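Local coordinates for glutamyl-tRNA(Gln) amidotransferase subunit B, mitochondrial (Saccharomyces cerevisiae, PDB 4N0H), which forms one subunit of a mitochondrial amidotransferase complex and belongs to the GatB/GatE family, at residues Asp89-Phe94 with Ile281-Met286. Sequence-based numbering, arbitrary orientation.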
ATOM      1  N   ASP B  89      -1.679  -1.517 -11.818  1.00 26.65           N
ATOM      2  CA  ASP B  89      -2.437  -2.382 -10.921  1.00 27.78           C
ATOM      3  C   ASP B  89      -1.583  -3.566 -10.491  1.00 24.27           C
ATOM      4  O   ASP B  89      -0.618  -3.916 -11.163  1.00 30.34           O
ATOM      5  CB  ASP B  89      -3.707  -2.886 -11.607  1.00 30.15           C
ATOM      6  CG  ASP B  89      -4.430  -1.790 -12.371  1.00 34.48           C
ATOM      7  OD1 ASP B  89      -4.452  -1.854 -13.622  1.00 29.03           O
ATOM      8  OD2 ASP B  89      -4.967  -0.861 -11.721  1.00 32.26           O
ATOM      9  N   ARG B  90      -1.946  -4.177  -9.369  1.00 23.37           N
ATOM     10  CA  ARG B  90      -1.237  -5.344  -8.861  1.00 23.26           C
ATOM     11  C   ARG B  90      -1.914  -6.635  -9.311  1.00 28.55           C
ATOM     12  O   ARG B  90      -3.101  -6.846  -9.058  1.00 27.83           O
ATOM     13  CB  ARG B  90      -1.175  -5.302  -7.334  1.00 19.23           C
ATOM     14  CG  ARG B  90      -0.481  -4.067  -6.795  1.00 22.59           C
ATOM     15  CD  ARG B  90      -0.446  -4.064  -5.277  1.00 20.79           C
ATOM     16  NE  ARG B  90       0.316  -2.930  -4.766  1.00 24.95           N
ATOM     17  CZ  ARG B  90       0.449  -2.646  -3.473  1.00 27.65           C
ATOM     18  NH1 ARG B  90      -0.128  -3.418  -2.565  1.00 23.38           N
ATOM     19  NH2 ARG B  90       1.162  -1.595  -3.089  1.00 24.34           N
ATOM     20  N   LYS B  91      -1.149  -7.488  -9.984  1.00 26.52           N
ATOM     21  CA  LYS B  91      -1.618  -8.796 -10.415  1.00 29.07           C
ATOM     22  C   LYS B  91      -1.002  -9.829  -9.480  1.00 26.15           C
ATOM     23  O   LYS B  91       0.203 -10.064  -9.531  1.00 27.05           O
ATOM     24  CB  LYS B  91      -1.190  -9.054 -11.863  1.00 28.46           C
ATOM     25  CG  LYS B  91      -1.526 -10.441 -12.401  1.00 32.09           C
ATOM     26  CD  LYS B  91      -0.972 -10.614 -13.815  1.00 34.79           C
ATOM     27  CE  LYS B  91      -1.344 -11.962 -14.409  1.00 37.61           C
ATOM     28  NZ  LYS B  91      -0.875 -12.074 -15.824  1.00 38.62           N
ATOM     29  N   HIS B  92      -1.825 -10.434  -8.627  1.00 24.16           N
ATOM     30  CA  HIS B  92      -1.323 -11.242  -7.512  1.00 27.70           C
ATOM     31  C   HIS B  92      -1.151 -12.732  -7.834  1.00 31.62           C
ATOM     32  O   HIS B  92      -2.080 -13.378  -8.328  1.00 28.43           O
ATOM     33  CB  HIS B  92      -2.244 -11.112  -6.290  1.00 27.88           C
ATOM     34  CG  HIS B  92      -2.332  -9.725  -5.725  1.00 29.00           C
ATOM     35  ND1 HIS B  92      -3.333  -8.842  -6.070  1.00 28.00           N
ATOM     36  CD2 HIS B  92      -1.557  -9.080  -4.821  1.00 26.12           C
ATOM     37  CE1 HIS B  92      -3.167  -7.709  -5.409  1.00 27.27           C
ATOM     38  NE2 HIS B  92      -2.093  -7.826  -4.648  1.00 26.01           N
ATOM     39  N   TYR B  93       0.040 -13.255  -7.543  1.00 27.02           N
ATOM     40  CA  TYR B  93       0.296 -14.697  -7.489  1.00 30.97           C
ATOM     41  C   TYR B  93       1.667 -14.989  -6.873  1.00 31.30           C
ATOM     42  O   TYR B  93       2.541 -14.124  -6.852  1.00 30.98           O
ATOM     43  CB  TYR B  93       0.170 -15.350  -8.870  1.00 35.40           C
ATOM     44  CG  TYR B  93       1.177 -14.875  -9.891  1.00 42.34           C
ATOM     45  CD1 TYR B  93       0.933 -13.747 -10.665  1.00 44.32           C
ATOM     46  CD2 TYR B  93       2.363 -15.569 -10.097  1.00 46.75           C
ATOM     47  CE1 TYR B  93       1.849 -13.313 -11.610  1.00 48.96           C
ATOM     48  CE2 TYR B  93       3.286 -15.148 -11.036  1.00 50.54           C
ATOM     49  CZ  TYR B  93       3.025 -14.019 -11.789  1.00 54.65           C
ATOM     50  OH  TYR B  93       3.945 -13.601 -12.723  1.00 60.59           O
ATOM     51  N   PHE B  94       1.848 -16.204  -6.363  1.00 29.15           N
ATOM     52  CA  PHE B  94       3.115 -16.594  -5.755  1.00 25.74           C
ATOM     53  C   PHE B  94       3.995 -17.332  -6.758  1.00 31.04           C
ATOM     54  O   PHE B  94       3.530 -18.232  -7.454  1.00 31.11           O
ATOM     55  CB  PHE B  94       2.882 -17.496  -4.537  1.00 31.14           C
ATOM     56  CG  PHE B  94       2.183 -16.816  -3.391  1.00 32.97           C
ATOM     57  CD1 PHE B  94       0.834 -17.030  -3.160  1.00 35.27           C
ATOM     58  CD2 PHE B  94       2.881 -15.978  -2.537  1.00 28.35           C
ATOM     59  CE1 PHE B  94       0.188 -16.411  -2.100  1.00 34.61           C
ATOM     60  CE2 PHE B  94       2.244 -15.355  -1.476  1.00 28.33           C
ATOM     61  CZ  PHE B  94       0.897 -15.570  -1.257  1.00 31.19           C
ATOM     62  N   ILE B 281      -7.400 -19.027 -11.818  1.00 52.17           N
ATOM     63  CA  ILE B 281      -6.784 -18.215 -10.775  1.00 53.73           C
ATOM     64  C   ILE B 281      -7.321 -16.789 -10.817  1.00 50.97           C
ATOM     65  O   ILE B 281      -7.293 -16.137 -11.864  1.00 49.84           O
ATOM     66  CB  ILE B 281      -5.257 -18.135 -10.949  1.00 58.10           C
ATOM     67  CG1 ILE B 281      -4.715 -19.420 -11.575  1.00 62.57           C
ATOM     68  CG2 ILE B 281      -4.579 -17.825  -9.617  1.00 56.58           C
ATOM     69  CD1 ILE B 281      -3.323 -19.269 -12.147  1.00 65.24           C
ATOM     70  N   ASP B 282      -7.809 -16.309  -9.679  1.00 43.77           N
ATOM     71  CA  ASP B 282      -8.189 -14.908  -9.558  1.00 38.69           C
ATOM     72  C   ASP B 282      -6.941 -14.124  -9.181  1.00 35.38           C
ATOM     73  O   ASP B 282      -6.371 -14.331  -8.111  1.00 38.09           O
ATOM     74  CB  ASP B 282      -9.280 -14.728  -8.499  1.00 41.28           C
ATOM     75  CG  ASP B 282      -9.991 -13.386  -8.608  1.00 40.39           C
ATOM     76  OD1 ASP B 282      -9.334 -12.383  -8.955  1.00 36.74           O
ATOM     77  OD2 ASP B 282     -11.214 -13.335  -8.349  1.00 40.51           O
ATOM     78  N   TYR B 283      -6.505 -13.241 -10.072  1.00 31.58           N
ATOM     79  CA  TYR B 283      -5.295 -12.467  -9.833  1.00 29.05           C
ATOM     80  C   TYR B 283      -5.555 -11.290  -8.892  1.00 29.37           C
ATOM     81  O   TYR B 283      -4.623 -10.603  -8.476  1.00 29.44           O
ATOM     82  CB  TYR B 283      -4.684 -11.992 -11.154  1.00 30.61           C
ATOM     83  CG  TYR B 283      -4.122 -13.118 -11.993  1.00 35.21           C
ATOM     84  CD1 TYR B 283      -3.000 -13.826 -11.571  1.00 31.21           C
ATOM     85  CD2 TYR B 283      -4.709 -13.476 -13.200  1.00 37.58           C
ATOM     86  CE1 TYR B 283      -2.482 -14.857 -12.324  1.00 37.26           C
ATOM     87  CE2 TYR B 283      -4.194 -14.515 -13.963  1.00 41.61           C
ATOM     88  CZ  TYR B 283      -3.078 -15.197 -13.518  1.00 42.07           C
ATOM     89  OH  TYR B 283      -2.553 -16.228 -14.264  1.00 43.70           O
ATOM     90  N   ARG B 284      -6.826 -11.071  -8.563  1.00 30.45           N
ATOM     91  CA  ARG B 284      -7.218 -10.029  -7.620  1.00 27.70           C
ATOM     92  C   ARG B 284      -6.607  -8.676  -7.981  1.00 28.72           C
ATOM     93  O   ARG B 284      -5.980  -8.021  -7.143  1.00 27.52           O
ATOM     94  CB  ARG B 284      -6.849 -10.439  -6.190  1.00 25.36           C
ATOM     95  CG  ARG B 284      -7.733 -11.559  -5.624  1.00 29.64           C
ATOM     96  CD  ARG B 284      -6.957 -12.493  -4.709  1.00 32.75           C
ATOM     97  NE  ARG B 284      -5.975 -13.271  -5.458  1.00 33.60           N
ATOM     98  CZ  ARG B 284      -4.744 -13.542  -5.037  1.00 31.04           C
ATOM     99  NH1 ARG B 284      -4.320 -13.106  -3.858  1.00 30.41           N
ATOM    100  NH2 ARG B 284      -3.931 -14.245  -5.806  1.00 29.28           N
ATOM    101  N   TYR B 285      -6.786  -8.279  -9.240  1.00 26.26           N
ATOM    102  CA  TYR B 285      -6.266  -7.007  -9.738  1.00 29.35           C
ATOM    103  C   TYR B 285      -6.718  -5.848  -8.855  1.00 31.83           C
ATOM    104  O   TYR B 285      -7.911  -5.644  -8.643  1.00 33.11           O
ATOM    105  CB  TYR B 285      -6.725  -6.753 -11.173  1.00 26.62           C
ATOM    106  CG  TYR B 285      -6.142  -7.697 -12.204  1.00 31.52           C
ATOM    107  CD1 TYR B 285      -6.913  -8.712 -12.756  1.00 36.14           C
ATOM    108  CD2 TYR B 285      -4.825  -7.563 -12.635  1.00 31.49           C
ATOM    109  CE1 TYR B 285      -6.395  -9.570 -13.707  1.00 39.89           C
ATOM    110  CE2 TYR B 285      -4.297  -8.419 -13.587  1.00 38.33           C
ATOM    111  CZ  TYR B 285      -5.088  -9.421 -14.117  1.00 38.65           C
ATOM    112  OH  TYR B 285      -4.574 -10.280 -15.061  1.00 40.82           O
ATOM    113  N   MET B 286      -5.749  -5.105  -8.339  1.00 27.18           N
ATOM    114  CA  MET B 286      -6.013  -3.965  -7.473  1.00 25.58           C
ATOM    115  C   MET B 286      -5.167  -2.803  -7.952  1.00 23.57           C
ATOM    116  O   MET B 286      -3.957  -2.946  -8.101  1.00 22.72           O
ATOM    117  CB  MET B 286      -5.638  -4.302  -6.025  1.00 24.59           C
ATOM    118  CG  MET B 286      -5.990  -3.214  -5.016  1.00 33.29           C
ATOM    119  SD  MET B 286      -5.420  -3.583  -3.335  1.00 37.37           S
ATOM    120  CE  MET B 286      -3.649  -3.432  -3.531  1.00 35.95           C
TER
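His92 grips the bend at Tyr283-Arg284 with both its backbone and its ring. His92 N donates to Tyr283 O at 2.8 Å, while His92 ND1 reaches the same oxygen at 3.2 Å. His92 ND1 also donates to Arg284 O at 3.0 Å, approaching from well above that carbonyl's plane. Both oxygens sit close to the imidazole plane, so the one N-H is shared between them in bent bonds of 139° and 133°. With CG anti to the carbonyl carbon and beside the backbone N (chi1 -63°), the ring turns so that ND1 and the amide N converge on Tyr283 O. Next to it, Lys91 extends alongside Tyr283 and Tyr285: CE rests over the centre of the Tyr283 ring, 3.6 Å from its centroid, and NZ adds a cation-pi contact over that face. CB and CG of Lys91 touch Tyr285 CE2.

Arg90 and Met286 form an antiparallel hydrogen-bonded pair, in which Arg90 N donates to Met286 O at 2.7 Å and Met286 N returns a bond to Arg90 O. Strand 286-287 thereby joins the edge of strand 89-92, whose other side pairs with strand 102-120 in the large mixed sheet of the GatB/GatE catalytic domain. Farther out, the Arg284 guanidinium lays one face over His92 CB, and its NE, 2.9 Å from Asp282 O, helps fix that position. An Asx turn, Asp282 OD1 to Arg284 N, shapes the bend. His92 NE2 and Arg90 NH1 bond to polar side chains of another protein chain, and Arg90 NE forms a salt bridge with Asp288.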